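Local coordinates for protein peptide ABC transporter permease (PDB 6EXS) that probably carries peptides across the membrane as a POT family transporter and binds a thioalcohol-conjugated peptide, a precursor of human axillary malodour, at residues Leu377-Ile380 and Leu381-Leu384; Thr461-Phe464 and Ile465-Thr469. All coordinates share one frame; numbering follows the deposited sequence.

Interaction 1: residues Leu377-Ile380 and Leu381-Leu384. With OLC ((2R)-2,3-dihydroxypropyl (9Z)-octadec-9-enoate), chain F.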
loop_
_atom_site.group_PDB
_atom_site.type_symbol
_atom_site.label_atom_id
_atom_site.label_comp_id
_atom_site.label_asym_id
_atom_site.label_seq_id
_atom_site.Cartn_x
_atom_site.Cartn_y
_atom_site.Cartn_z
ATOM N N LEU A 377 17.900 2.173 -10.259
ATOM C CA LEU A 377 18.711 3.346 -10.631
ATOM C C LEU A 377 18.580 4.492 -9.618
ATOM O O LEU A 377 19.513 5.279 -9.474
ATOM C CB LEU A 377 18.384 3.837 -12.049
ATOM C CG LEU A 377 18.955 2.991 -13.183
ATOM C CD1 LEU A 377 18.097 3.101 -14.427
ATOM C CD2 LEU A 377 20.430 3.327 -13.466
ATOM N N SER A 378 17.433 4.566 -8.905
ATOM C CA SER A 378 17.173 5.570 -7.876
ATOM C C SER A 378 17.986 5.270 -6.603
ATOM O O SER A 378 18.380 6.201 -5.899
ATOM C CB SER A 378 15.676 5.682 -7.589
ATOM O OG SER A 378 15.183 4.652 -6.748
ATOM N N TYR A 379 18.257 3.967 -6.339
ATOM C CA TYR A 379 19.090 3.498 -5.219
ATOM C C TYR A 379 20.598 3.561 -5.555
ATOM O O TYR A 379 21.390 3.878 -4.673
ATOM C CB TYR A 379 18.644 2.114 -4.712
ATOM C CG TYR A 379 17.813 2.178 -3.445
ATOM C CD1 TYR A 379 16.984 3.268 -3.179
ATOM C CD2 TYR A 379 17.825 1.127 -2.527
ATOM C CE1 TYR A 379 16.217 3.329 -2.015
ATOM C CE2 TYR A 379 17.049 1.170 -1.366
ATOM C CZ TYR A 379 16.253 2.278 -1.113
ATOM O OH TYR A 379 15.500 2.345 0.027
ATOM N N ILE A 380 20.982 3.339 -6.832
ATOM C CA ILE A 380 22.372 3.501 -7.298
ATOM C C ILE A 380 22.723 5.005 -7.232
ATOM O O ILE A 380 23.827 5.352 -6.817
ATOM C CB ILE A 380 22.590 2.897 -8.725
ATOM C CG1 ILE A 380 22.456 1.340 -8.742
ATOM C CG2 ILE A 380 23.897 3.357 -9.382
ATOM C CD1 ILE A 380 23.425 0.510 -7.863
ATOM N N LEU A 381 21.765 5.887 -7.598
ATOM C CA LEU A 381 21.926 7.346 -7.550
ATOM C C LEU A 381 22.259 7.808 -6.124
ATOM O O LEU A 381 23.335 8.372 -5.935
ATOM C CB LEU A 381 20.669 8.068 -8.117
ATOM C CG LEU A 381 20.559 9.627 -8.142
ATOM C CD1 LEU A 381 20.082 10.222 -6.810
ATOM C CD2 LEU A 381 21.791 10.311 -8.704
ATOM N N ILE A 382 21.369 7.540 -5.127
ATOM C CA ILE A 382 21.568 7.964 -3.736
ATOM C C ILE A 382 22.825 7.294 -3.107
ATOM O O ILE A 382 23.599 7.978 -2.429
ATOM C CB ILE A 382 20.280 7.831 -2.869
ATOM C CG1 ILE A 382 20.390 8.631 -1.548
ATOM C CG2 ILE A 382 19.856 6.377 -2.625
ATOM C CD1 ILE A 382 20.470 10.183 -1.680
ATOM N N GLY A 383 23.051 6.015 -3.421
ATOM C CA GLY A 383 24.227 5.264 -2.995
ATOM C C GLY A 383 25.514 5.904 -3.474
ATOM O O GLY A 383 26.465 6.023 -2.700
ATOM N N LEU A 384 25.543 6.364 -4.738
ATOM C CA LEU A 384 26.714 7.041 -5.306
ATOM C C LEU A 384 26.921 8.448 -4.736
ATOM O O LEU A 384 28.064 8.892 -4.631
ATOM C CB LEU A 384 26.690 7.058 -6.844
ATOM C CG LEU A 384 26.949 5.715 -7.556
ATOM C CD1 LEU A 384 26.785 5.863 -9.051
ATOM C CD2 LEU A 384 28.347 5.153 -7.248
HETATM C C18 OLC F . 13.297 8.942 -17.269
HETATM C C10 OLC F . 21.755 6.826 -12.032
HETATM C C9 OLC F . 22.803 7.213 -11.310
HETATM C C17 OLC F . 14.695 8.362 -17.210
HETATM C C11 OLC F . 21.158 7.515 -13.231
HETATM C C8 OLC F . 23.642 8.454 -11.501
HETATM C C24 OLC F . 31.971 15.824 -4.655
HETATM C C16 OLC F . 15.434 8.654 -15.907
HETATM C C12 OLC F . 19.634 7.591 -13.202
HETATM C C7 OLC F . 24.659 8.671 -10.386
HETATM C C15 OLC F . 16.864 8.130 -15.898
HETATM C C13 OLC F . 19.013 7.846 -14.566
HETATM C C6 OLC F . 25.345 10.027 -10.429
HETATM C C14 OLC F . 17.517 8.097 -14.525
HETATM C C5 OLC F . 26.471 10.199 -9.419
HETATM C C4 OLC F . 26.037 10.777 -8.082
HETATM C C3 OLC F . 26.698 12.103 -7.727
HETATM C C2 OLC F . 27.954 11.964 -6.866
HETATM C C21 OLC F . 30.035 14.218 -4.789
HETATM C C1 OLC F . 28.441 13.265 -6.292
HETATM C C22 OLC F . 31.464 14.500 -5.192
HETATM O O19 OLC F . 27.901 14.331 -6.448
HETATM O O25 OLC F . 32.118 15.805 -3.238
HETATM O O23 OLC F . 32.320 13.433 -4.764
HETATM O O20 OLC F . 29.558 13.093 -5.568
#
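L381 N bonds to L377 O at 3.0 Å, and the same i to i+4 pattern runs on through G383 N to Y379 O and L384 N to I380 O. Residues 377-384 are thus two turns of one continuous alpha-helix, 364-389, a lipid-facing helix of this major facilitator superfamily fold. The bond from I382 N to S378 O is weak at 3.4 Å, although nearly straight at 170°. S378 O also accepts a hydrogen bond from S402 OG on helix 396-418.

I380 and L384 run alongside each other, one turn apart. I380 CG2 comes within 3.8 Å of L384 CD1. The side chain of I380 also packs on T469 and I472 of helix 460-479. The acyl chain of a bound monoolein (OLC) runs along L377, L381 and L384. L377 CD2 lies 4.0 Å from OLC C10, a carbon of the cis double bond.

Y379 and I382 meet loosely, with I382 CG2 lying obliquely to the ring. I382 CG2 rests 3.6 Å from Y379 O. The hydroxyl of Y379 is hydrogen-bonded to Q304, and its ring meets F464 edge-to-face. S378 OG bonds back to A375 O, one turn earlier, and the side chain of S378 is about 6 Å from the bound peptide conjugate. L381 touches both protein and lipid: its side chain meets I405 of helix 396-418, and L381 CD2 reaches OLC C7 at 3.7 Å.

Interaction 2: residues Thr461-Phe464 and Ile465-Thr469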
loop_
_atom_site.group_PDB
_atom_site.type_symbol
_atom_site.label_atom_id
_atom_site.label_comp_id
_atom_site.label_asym_id
_atom_site.label_seq_id
_atom_site.Cartn_x
_atom_site.Cartn_y
_atom_site.Cartn_z
ATOM N N THR A 461 25.203 3.390 2.796
ATOM C CA THR A 461 25.576 3.631 1.392
ATOM C C THR A 461 25.761 2.341 0.595
ATOM O O THR A 461 25.322 2.269 -0.556
ATOM C CB THR A 461 26.797 4.544 1.276
ATOM O OG1 THR A 461 27.808 4.069 2.166
ATOM C CG2 THR A 461 26.468 5.988 1.578
ATOM N N ASN A 462 26.420 1.329 1.197
ATOM C CA ASN A 462 26.639 0.030 0.559
ATOM C C ASN A 462 25.313 -0.689 0.397
ATOM O O ASN A 462 25.138 -1.399 -0.592
ATOM C CB ASN A 462 27.612 -0.832 1.356
ATOM C CG ASN A 462 28.997 -0.262 1.550
ATOM O OD1 ASN A 462 29.371 0.788 1.010
ATOM N ND2 ASN A 462 29.793 -0.960 2.344
ATOM N N TYR A 463 24.367 -0.473 1.349
ATOM C CA TYR A 463 23.009 -1.030 1.328
ATOM C C TYR A 463 22.228 -0.527 0.082
ATOM O O TYR A 463 21.622 -1.340 -0.605
ATOM C CB TYR A 463 22.286 -0.698 2.647
ATOM C CG TYR A 463 20.803 -1.015 2.683
ATOM C CD1 TYR A 463 19.856 -0.062 2.306
ATOM C CD2 TYR A 463 20.340 -2.238 3.173
ATOM C CE1 TYR A 463 18.489 -0.333 2.372
ATOM C CE2 TYR A 463 18.975 -2.509 3.268
ATOM C CZ TYR A 463 18.054 -1.558 2.852
ATOM O OH TYR A 463 16.709 -1.808 2.932
ATOM N N PHE A 464 22.269 0.788 -0.212
ATOM C CA PHE A 464 21.613 1.380 -1.382
ATOM C C PHE A 464 22.208 0.836 -2.687
ATOM O O PHE A 464 21.451 0.542 -3.616
ATOM C CB PHE A 464 21.704 2.921 -1.373
ATOM C CG PHE A 464 20.872 3.660 -0.347
ATOM C CD1 PHE A 464 19.495 3.478 -0.281
ATOM C CD2 PHE A 464 21.448 4.614 0.483
ATOM C CE1 PHE A 464 18.726 4.179 0.651
ATOM C CE2 PHE A 464 20.674 5.327 1.402
ATOM C CZ PHE A 464 19.322 5.097 1.489
ATOM N N ILE A 465 23.553 0.682 -2.748
ATOM C CA ILE A 465 24.245 0.161 -3.928
ATOM C C ILE A 465 23.924 -1.331 -4.123
ATOM O O ILE A 465 23.578 -1.723 -5.236
ATOM C CB ILE A 465 25.773 0.486 -3.925
ATOM C CG1 ILE A 465 26.005 2.016 -3.874
ATOM C CG2 ILE A 465 26.492 -0.116 -5.156
ATOM C CD1 ILE A 465 27.340 2.455 -3.261
ATOM N N PHE A 466 23.995 -2.143 -3.044
ATOM C CA PHE A 466 23.704 -3.586 -3.075
ATOM C C PHE A 466 22.263 -3.886 -3.526
ATOM O O PHE A 466 22.068 -4.719 -4.411
ATOM C CB PHE A 466 24.045 -4.258 -1.727
ATOM C CG PHE A 466 23.501 -5.653 -1.518
ATOM C CD1 PHE A 466 24.021 -6.736 -2.221
ATOM C CD2 PHE A 466 22.485 -5.891 -0.597
ATOM C CE1 PHE A 466 23.514 -8.029 -2.023
ATOM C CE2 PHE A 466 21.982 -7.184 -0.400
ATOM C CZ PHE A 466 22.501 -8.243 -1.113
ATOM N N LEU A 467 21.272 -3.173 -2.945
ATOM C CA LEU A 467 19.846 -3.301 -3.257
ATOM C C LEU A 467 19.529 -2.797 -4.662
ATOM O O LEU A 467 18.737 -3.432 -5.362
ATOM C CB LEU A 467 18.988 -2.567 -2.215
ATOM C CG LEU A 467 18.360 -3.437 -1.133
ATOM C CD1 LEU A 467 19.370 -3.819 -0.074
ATOM C CD2 LEU A 467 17.184 -2.737 -0.500
ATOM N N GLY A 468 20.162 -1.684 -5.052
ATOM C CA GLY A 468 20.028 -1.078 -6.373
ATOM C C GLY A 468 20.501 -1.998 -7.487
ATOM O O GLY A 468 19.775 -2.188 -8.467
ATOM N N THR A 469 21.707 -2.606 -7.319
ATOM C CA THR A 469 22.353 -3.547 -8.253
ATOM C C THR A 469 21.556 -4.865 -8.390
ATOM O O THR A 469 21.334 -5.322 -9.521
ATOM C CB THR A 469 23.806 -3.818 -7.815
ATOM O OG1 THR A 469 24.508 -2.581 -7.663
ATOM C CG2 THR A 469 24.556 -4.754 -8.769
#
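Y463, four residues before L467, offers one face of its ring to it. The two side chains cross obliquely. L467 CD1 makes a CH-pi contact, 3.8 Å from the centroid of the Y463 ring and 20° off the ring normal. It is offset toward the rim, with Y463 CE2 its nearest ring atom. The other methyl covers the phenol end, with L467 CD2 3.6 Å from Y463 OH. The first torsion of Y463 (chi1 171°) swings the ring out from the helix, and L467 reaches back over its face. The hydroxyl is hydrogen-bonded to Q304, which fixes the far end of the ring.

F464 turns to another side of the helix. Its ring meets Y312 edge-to-face. I465 folds back over the preceding turn, and its CD1 comes to 3.4 Å from T461 O.

The backbone bonds are regular: I465 N to T461 O, F466 N to N462 O at 2.8 Å, L467 N to Y463 O, and G468 N to F464 O. I465 O accepts two bonds from one residue. T469 OG1 donates to I465 O at 2.7 Å and T469 N to the same I465 O at 2.9 Å, from opposite faces of the carbonyl plane. The threonine hydroxyl is thus satisfied by its own helix. Such a hydroxyl-to-carbonyl bond back to residue i-4 is a familiar feature of transmembrane helices, as here in helix 460-479 of a major facilitator superfamily fold.

Overall arrangement
From the N terminus, interaction 1 comes first, on helix 364-389, and closes before interaction 2 opens on helix 460-479. They are in series and neither nest nor cross. Each lies within a single helix, so neither closes a loop. Several helices, among them 396-418 and 430-451, intervene in sequence, yet the two centres are only 7 Å apart. The helices pack directly: I380 CD1 is 3.3 Å from T469 OG1, and I382 CG2 is 3.7 Å from F464 CG. Q304 ties them further, since its OE1 is hydrogen-bonded to the hydroxyls of both Y379 and Y463. The packing between the two helices joins lipid-contacting helix 364-389 to helix 460-479, with S378 nearer the bound peptide conjugate than F464.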